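Local atomic coordinates of response regulator receiver (Brucella melitensis biovar Abortus, PDB entry 4G97), a protein that probably acts as a phosphorylation-controlled switch of the bacterial general stress response, with a receiver domain that governs a sigma-factor-like domain. Residues R96-L101 and G124-T129; Q157-L162 and A248-A253. All coordinates share one frame; numbering follows the deposited sequence.

Overall arrangement
Contact 1 comes first along the chain. It joins helix 94-104 to helix 120-135 within the sigma-like part. Contact 2 follows and joins helix 149-161 to helix 243-265 within the receiver part, beside the five-stranded parallel sheet. Their centres lie about 16 Å apart. Helices 94-104 and 243-265 bring the two contacts together. Arg96 NH1 probably hydrogen-bonds to Ser251 OG at 2.8 Å and to Gln252 OE1 at 2.9 Å. Beside these bonds, Phe99 packs on Ala248 and Leu100 on Gln252. The last receiver helix is thus docked against the sigma-like part. This is consistent with a closed arrangement of the two parts.

Contact 1: residues R96-L101 and G124-T129; sequences RQAFLL and GRLLST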
ATOM      1  N   ARG A  96       8.582  -7.005  -6.835  1.00 44.48           N
ATOM      2  CA  ARG A  96       7.501  -6.204  -6.240  1.00 42.96           C
ATOM      3  C   ARG A  96       7.931  -5.677  -4.869  1.00 45.13           C
ATOM      4  O   ARG A  96       7.657  -4.524  -4.565  1.00 43.72           O
ATOM      5  CB  ARG A  96       6.171  -6.965  -6.199  1.00 40.49           C
ATOM      6  CG  ARG A  96       5.574  -7.065  -7.590  1.00 43.46           C
ATOM      7  CD  ARG A  96       4.202  -7.689  -7.635  1.00 47.17           C
ATOM      8  NE  ARG A  96       3.659  -7.614  -8.996  1.00 47.01           N
ATOM      9  CZ  ARG A  96       2.940  -6.607  -9.475  1.00 51.40           C
ATOM     10  NH1 ARG A  96       2.629  -5.572  -8.698  1.00 39.67           N
ATOM     11  NH2 ARG A  96       2.507  -6.633 -10.731  1.00 40.09           N
ATOM     12  N   GLN A  97       8.710  -6.475  -4.102  1.00 41.65           N
ATOM     13  CA  GLN A  97       9.284  -6.050  -2.815  1.00 41.16           C
ATOM     14  C   GLN A  97      10.262  -4.899  -3.049  1.00 44.47           C
ATOM     15  O   GLN A  97      10.240  -3.914  -2.315  1.00 42.92           O
ATOM     16  CB  GLN A  97      10.043  -7.203  -2.151  1.00 42.60           C
ATOM     17  CG  GLN A  97       9.159  -8.351  -1.706  1.00 52.30           C
ATOM     18  CD  GLN A  97       9.933  -9.413  -0.982  1.00 62.16           C
ATOM     19  OE1 GLN A  97      10.780  -9.129  -0.134  1.00 52.42           O
ATOM     20  NE2 GLN A  97       9.620 -10.666  -1.275  1.00 55.03           N
ATOM     21  N   ALA A  98      11.092  -5.012  -4.109  1.00 40.41           N
ATOM     22  CA  ALA A  98      12.097  -4.018  -4.442  1.00 39.28           C
ATOM     23  C   ALA A  98      11.453  -2.682  -4.797  1.00 41.55           C
ATOM     24  O   ALA A  98      11.827  -1.650  -4.234  1.00 41.41           O
ATOM     25  CB  ALA A  98      12.987  -4.535  -5.576  1.00 40.07           C
ATOM     26  N   PHE A  99      10.441  -2.702  -5.678  1.00 36.59           N
ATOM     27  CA  PHE A  99       9.732  -1.490  -6.091  1.00 35.75           C
ATOM     28  C   PHE A  99       8.988  -0.853  -4.920  1.00 36.42           C
ATOM     29  O   PHE A  99       9.009   0.382  -4.776  1.00 36.46           O
ATOM     30  CB  PHE A  99       8.772  -1.796  -7.258  1.00 38.35           C
ATOM     31  CG  PHE A  99       8.456  -0.579  -8.095  1.00 40.41           C
ATOM     32  CD1 PHE A  99       9.241  -0.248  -9.195  1.00 44.10           C
ATOM     33  CD2 PHE A  99       7.378   0.241  -7.782  1.00 42.69           C
ATOM     34  CE1 PHE A  99       8.965   0.898  -9.950  1.00 44.74           C
ATOM     35  CE2 PHE A  99       7.100   1.382  -8.544  1.00 45.82           C
ATOM     36  CZ  PHE A  99       7.889   1.697  -9.627  1.00 44.01           C
ATOM     37  N   LEU A 100       8.371  -1.688  -4.051  1.00 30.57           N
ATOM     38  CA  LEU A 100       7.644  -1.189  -2.881  1.00 29.84           C
ATOM     39  C   LEU A 100       8.591  -0.446  -1.934  1.00 32.92           C
ATOM     40  O   LEU A 100       8.271   0.660  -1.522  1.00 33.02           O
ATOM     41  CB  LEU A 100       6.866  -2.299  -2.146  1.00 29.99           C
ATOM     42  CG  LEU A 100       5.589  -2.851  -2.844  1.00 35.73           C
ATOM     43  CD1 LEU A 100       4.948  -3.908  -1.996  1.00 35.14           C
ATOM     44  CD2 LEU A 100       4.545  -1.756  -3.095  1.00 39.58           C
ATOM     45  N   LEU A 101       9.775  -1.009  -1.662  1.00 28.89           N
ATOM     46  CA  LEU A 101      10.787  -0.397  -0.777  1.00 29.55           C
ATOM     47  C   LEU A 101      11.226   0.977  -1.225  1.00 35.46           C
ATOM     48  O   LEU A 101      11.457   1.844  -0.384  1.00 34.69           O
ATOM     49  CB  LEU A 101      12.021  -1.315  -0.603  1.00 29.44           C
ATOM     50  CG  LEU A 101      11.804  -2.595   0.216  1.00 33.25           C
ATOM     51  CD1 LEU A 101      12.943  -3.564   0.003  1.00 32.85           C
ATOM     52  CD2 LEU A 101      11.565  -2.291   1.693  1.00 32.96           C
ATOM     53  N   GLY A 124      19.214  -3.354  -9.254  1.00 63.06           N
ATOM     54  CA  GLY A 124      18.906  -2.586 -10.460  1.00 62.98           C
ATOM     55  C   GLY A 124      18.150  -3.380 -11.511  1.00 67.24           C
ATOM     56  O   GLY A 124      17.303  -2.824 -12.219  1.00 66.41           O
ATOM     57  N   ARG A 125      18.444  -4.691 -11.608  1.00 65.00           N
ATOM     58  CA  ARG A 125      17.802  -5.618 -12.541  1.00 65.41           C
ATOM     59  C   ARG A 125      16.445  -6.019 -11.983  1.00 70.72           C
ATOM     60  O   ARG A 125      15.471  -6.123 -12.735  1.00 71.41           O
ATOM     61  CB  ARG A 125      18.672  -6.854 -12.743  1.00 66.09           C
ATOM     62  N   LEU A 126      16.384  -6.223 -10.652  1.00 66.35           N
ATOM     63  CA  LEU A 126      15.184  -6.572  -9.889  1.00 65.19           C
ATOM     64  C   LEU A 126      14.173  -5.413 -10.012  1.00 65.20           C
ATOM     65  O   LEU A 126      12.986  -5.653 -10.206  1.00 64.43           O
ATOM     66  CB  LEU A 126      15.604  -6.785  -8.424  1.00 65.35           C
ATOM     67  CG  LEU A 126      14.843  -7.790  -7.580  1.00 70.56           C
ATOM     68  CD1 LEU A 126      15.042  -9.225  -8.080  1.00 70.59           C
ATOM     69  CD2 LEU A 126      15.301  -7.699  -6.140  1.00 73.19           C
ATOM     70  N   LEU A 127      14.677  -4.168  -9.986  1.00 59.81           N
ATOM     71  CA  LEU A 127      13.897  -2.947 -10.129  1.00 59.19           C
ATOM     72  C   LEU A 127      13.375  -2.747 -11.555  1.00 66.15           C
ATOM     73  O   LEU A 127      12.266  -2.237 -11.709  1.00 66.70           O
ATOM     74  CB  LEU A 127      14.703  -1.730  -9.646  1.00 58.38           C
ATOM     75  CG  LEU A 127      13.914  -0.541  -9.101  1.00 61.95           C
ATOM     76  CD1 LEU A 127      13.079  -0.924  -7.888  1.00 61.27           C
ATOM     77  CD2 LEU A 127      14.839   0.603  -8.749  1.00 64.13           C
ATOM     78  N   SER A 128      14.151  -3.160 -12.593  1.00 63.49           N
ATOM     79  CA  SER A 128      13.744  -3.065 -14.008  1.00 63.42           C
ATOM     80  C   SER A 128      12.611  -4.063 -14.328  1.00 66.24           C
ATOM     81  O   SER A 128      11.647  -3.698 -15.011  1.00 65.37           O
ATOM     82  CB  SER A 128      14.937  -3.285 -14.942  1.00 67.33           C
ATOM     83  OG  SER A 128      15.165  -2.151 -15.767  1.00 74.02           O
ATOM     84  N   THR A 129      12.731  -5.317 -13.812  1.00 62.08           N
ATOM     85  CA  THR A 129      11.741  -6.401 -13.944  1.00 61.77           C
ATOM     86  C   THR A 129      10.424  -5.935 -13.294  1.00 64.69           C
ATOM     87  O   THR A 129       9.340  -6.227 -13.815  1.00 64.17           O
ATOM     88  CB  THR A 129      12.257  -7.688 -13.266  1.00 69.71           C
ATOM     89  OG1 THR A 129      13.582  -7.967 -13.711  1.00 74.01           O
ATOM     90  CG2 THR A 129      11.368  -8.899 -13.533  1.00 68.62           C
TER
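Leu127 reaches from helix 120-135 to the backbone of helix 94-104 where Ala98 passes into Phe99. Its CB and CG are spacers and have no close partner in residues 96-101. CG lies anti to the backbone N (chi1 -152°), and the turn about CB-CG then brings CD1 forward. That methyl, CD1, does the touching. It rests 3.8 Å from Phe99 CA and 3.9 Å from Ala98 C, so it sits on main chain as much as on side chain. It also comes within 4.1 Å of Phe99 CD1, approaching the ring obliquely. The side chains of Leu127 and Phe99 cross at about a right angle. Leu127 also touches Asp109 of helix 109-116.

The axes of 96-101 and 124-129 approach to 8.3 Å and cross at -95°, close to perpendicular. Helices 94-104, 109-116 and 120-135 form a compact bundle consistent with the helix-turn-helix core of a sigma region 4 domain. In that reading, helix 120-135 would match the recognition helix, in position only and without implying DNA binding.

Ala98 points its CB at helix 120-135. Its small methyl meets Leu126 CD2 at 4.0 Å, next to the Leu127 contact. Phe123 of the same helix also touches Ala98. The Phe99 ring goes on to Ala130 and Ile134, and to Lys247 of helix 243-265. No hydrogen bond spans the two segments. Within helix 120-135, Thr129 OG1 donates to Arg125 O at 2.8 Å, tilted 32° from the carbonyl plane. Thr129 N reaches the same oxygen from the opposite face.

Contact 2: residues Q157-L162 and A248-A253; sequences QMVESL and ALISQA
Met158 O accepts the hydroxyl of Ser161, one residue before Leu162, which points toward Ile250. The OG to O distance between Ser161 and Met158 is 2.7 Å. The donor is tilted 24° from the carbonyl plane, and the C=O...donor angle is 128°. Leu162 N adds a weak bond to the same oxygen and makes a second weak bond to Val159 O.

The contact itself is apolar and small, with no hydrogen bond across it. Ile250 carries it from helix 243-265. Its CG1 branch lies anti to the carbonyl carbon (chi1 -67°), and the chain then runs on extended to CD1. This terminal methyl makes the touches to residues 157-162. It meets Val159 CG2 at 3.6 Å, methyl to methyl, and the two side chains cross at about a right angle. CG2, beside the backbone N of Val159, is the branch that meets Ile250. The same Ile250 CD1 also lies 4.5 Å from Leu162 CD1, a looser touch. Met158 packs further back along helix 243-265, on Pro243, Val246 and Lys247.

On the sheet side, Val159 touches Leu189 and Ile250 touches Met187, both of strand 187-191. Asp191, predicted to be phosphorylated but unmodified in this structure, lies at the far end of that strand from Met187. Gln137, in a loop, touches both Leu162 and Ile250. On another side of helix 243-265, Gln252 NE2 bonds to Ala20 O of helix 11-22. First and last helices of the domain, packed against each other on one face of a parallel sheet of strand order 2-1-3-4-5, mark the CheY-like receiver fold.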
ATOM      1  N   GLN A 157      -4.446  12.370 -13.398  1.00 33.23           N
ATOM      2  CA  GLN A 157      -3.368  12.407 -14.382  1.00 32.65           C
ATOM      3  C   GLN A 157      -2.479  11.161 -14.297  1.00 36.07           C
ATOM      4  O   GLN A 157      -2.155  10.593 -15.337  1.00 33.32           O
ATOM      5  CB  GLN A 157      -2.535  13.688 -14.217  1.00 33.20           C
ATOM      6  N   MET A 158      -2.095  10.726 -13.073  1.00 36.41           N
ATOM      7  CA  MET A 158      -1.246   9.529 -12.889  1.00 38.53           C
ATOM      8  C   MET A 158      -1.967   8.245 -13.331  1.00 37.07           C
ATOM      9  O   MET A 158      -1.389   7.410 -14.014  1.00 37.99           O
ATOM     10  CB  MET A 158      -0.773   9.383 -11.426  1.00 43.17           C
ATOM     11  CG  MET A 158      -0.014   8.049 -11.143  1.00 50.50           C
ATOM     12  SD  MET A 158       1.678   7.984 -11.836  1.00 58.61           S
ATOM     13  CE  MET A 158       1.608   6.606 -12.744  1.00 54.58           C
ATOM     14  N   VAL A 159      -3.205   8.099 -12.912  1.00 30.65           N
ATOM     15  CA  VAL A 159      -4.087   6.964 -13.217  1.00 31.04           C
ATOM     16  C   VAL A 159      -4.274   6.811 -14.752  1.00 35.03           C
ATOM     17  O   VAL A 159      -4.117   5.703 -15.289  1.00 34.75           O
ATOM     18  CB  VAL A 159      -5.387   7.221 -12.407  1.00 34.44           C
ATOM     19  CG1 VAL A 159      -6.628   6.699 -13.077  1.00 34.20           C
ATOM     20  CG2 VAL A 159      -5.240   6.685 -10.987  1.00 34.30           C
ATOM     21  N   GLU A 160      -4.530   7.938 -15.449  1.00 30.95           N
ATOM     22  CA  GLU A 160      -4.721   7.985 -16.901  1.00 29.75           C
ATOM     23  C   GLU A 160      -3.447   7.624 -17.641  1.00 36.83           C
ATOM     24  O   GLU A 160      -3.508   6.883 -18.637  1.00 37.19           O
ATOM     25  CB  GLU A 160      -5.222   9.366 -17.326  1.00 30.43           C
ATOM     26  CG  GLU A 160      -6.659   9.610 -16.906  1.00 34.52           C
ATOM     27  CD  GLU A 160      -7.238  10.985 -17.186  1.00 37.41           C
ATOM     28  OE1 GLU A 160      -6.470  11.949 -17.405  1.00 41.04           O
ATOM     29  OE2 GLU A 160      -8.478  11.108 -17.110  1.00 38.51           O
ATOM     30  N   SER A 161      -2.281   8.080 -17.124  1.00 32.85           N
ATOM     31  CA  SER A 161      -0.982   7.785 -17.722  1.00 33.15           C
ATOM     32  C   SER A 161      -0.717   6.287 -17.720  1.00 38.05           C
ATOM     33  O   SER A 161       0.002   5.804 -18.590  1.00 38.45           O
ATOM     34  CB  SER A 161       0.138   8.518 -16.988  1.00 36.72           C
ATOM     35  OG  SER A 161       0.532   7.828 -15.812  1.00 44.45           O
ATOM     36  N   LEU A 162      -1.315   5.554 -16.749  1.00 34.24           N
ATOM     37  CA  LEU A 162      -1.213   4.103 -16.597  1.00 33.65           C
ATOM     38  C   LEU A 162      -2.250   3.356 -17.460  1.00 38.04           C
ATOM     39  O   LEU A 162      -2.245   2.132 -17.485  1.00 38.80           O
ATOM     40  CB  LEU A 162      -1.409   3.716 -15.124  1.00 33.83           C
ATOM     41  CG  LEU A 162      -0.321   4.110 -14.130  1.00 37.91           C
ATOM     42  CD1 LEU A 162      -0.835   4.015 -12.704  1.00 36.91           C
ATOM     43  CD2 LEU A 162       0.918   3.251 -14.301  1.00 40.89           C
ATOM     44  N   ALA A 248       2.573   2.239  -7.675  1.00 27.49           N
ATOM     45  CA  ALA A 248       2.930   1.005  -6.985  1.00 26.40           C
ATOM     46  C   ALA A 248       1.763   0.399  -6.261  1.00 30.14           C
ATOM     47  O   ALA A 248       1.580  -0.811  -6.336  1.00 31.13           O
ATOM     48  CB  ALA A 248       4.062   1.260  -5.999  1.00 26.38           C
ATOM     49  N   LEU A 249       0.993   1.216  -5.531  1.00 26.36           N
ATOM     50  CA  LEU A 249      -0.130   0.705  -4.764  1.00 25.95           C
ATOM     51  C   LEU A 249      -1.308   0.279  -5.633  1.00 29.91           C
ATOM     52  O   LEU A 249      -1.940  -0.716  -5.315  1.00 28.32           O
ATOM     53  CB  LEU A 249      -0.522   1.621  -3.624  1.00 25.36           C
ATOM     54  CG  LEU A 249       0.560   1.758  -2.536  1.00 28.45           C
ATOM     55  CD1 LEU A 249       0.237   2.903  -1.613  1.00 26.94           C
ATOM     56  CD2 LEU A 249       0.752   0.448  -1.762  1.00 27.99           C
ATOM     57  N   ILE A 250      -1.545   0.973  -6.769  1.00 26.12           N
ATOM     58  CA  ILE A 250      -2.575   0.542  -7.720  1.00 26.26           C
ATOM     59  C   ILE A 250      -2.171  -0.812  -8.299  1.00 30.92           C
ATOM     60  O   ILE A 250      -3.000  -1.723  -8.355  1.00 32.28           O
ATOM     61  CB  ILE A 250      -2.890   1.579  -8.837  1.00 29.09           C
ATOM     62  CG1 ILE A 250      -3.540   2.821  -8.227  1.00 28.68           C
ATOM     63  CG2 ILE A 250      -3.838   0.951  -9.899  1.00 31.05           C
ATOM     64  CD1 ILE A 250      -3.581   4.009  -9.175  1.00 32.98           C
ATOM     65  N   SER A 251      -0.893  -0.950  -8.691  1.00 25.87           N
ATOM     66  CA  SER A 251      -0.345  -2.187  -9.229  1.00 25.78           C
ATOM     67  C   SER A 251      -0.554  -3.357  -8.247  1.00 31.41           C
ATOM     68  O   SER A 251      -1.033  -4.417  -8.660  1.00 31.98           O
ATOM     69  CB  SER A 251       1.138  -2.026  -9.546  1.00 28.42           C
ATOM     70  OG  SER A 251       1.662  -3.256 -10.016  1.00 39.79           O
ATOM     71  N   GLN A 252      -0.190  -3.177  -6.960  1.00 27.19           N
ATOM     72  CA  GLN A 252      -0.400  -4.221  -5.950  1.00 26.39           C
ATOM     73  C   GLN A 252      -1.873  -4.568  -5.808  1.00 29.21           C
ATOM     74  O   GLN A 252      -2.218  -5.746  -5.763  1.00 28.82           O
ATOM     75  CB  GLN A 252       0.150  -3.802  -4.580  1.00 27.65           C
ATOM     76  CG  GLN A 252       1.659  -3.749  -4.502  1.00 34.64           C
ATOM     77  CD  GLN A 252       2.316  -5.066  -4.780  1.00 40.14           C
ATOM     78  OE1 GLN A 252       2.899  -5.247  -5.827  1.00 35.25           O
ATOM     79  NE2 GLN A 252       2.280  -5.997  -3.841  1.00 28.07           N
ATOM     80  N   ALA A 253      -2.742  -3.555  -5.725  1.00 26.45           N
ATOM     81  CA  ALA A 253      -4.187  -3.765  -5.545  1.00 26.80           C
ATOM     82  C   ALA A 253      -4.799  -4.614  -6.671  1.00 32.61           C
ATOM     83  O   ALA A 253      -5.652  -5.457  -6.395  1.00 32.07           O
ATOM     84  CB  ALA A 253      -4.913  -2.436  -5.437  1.00 26.88           C
TER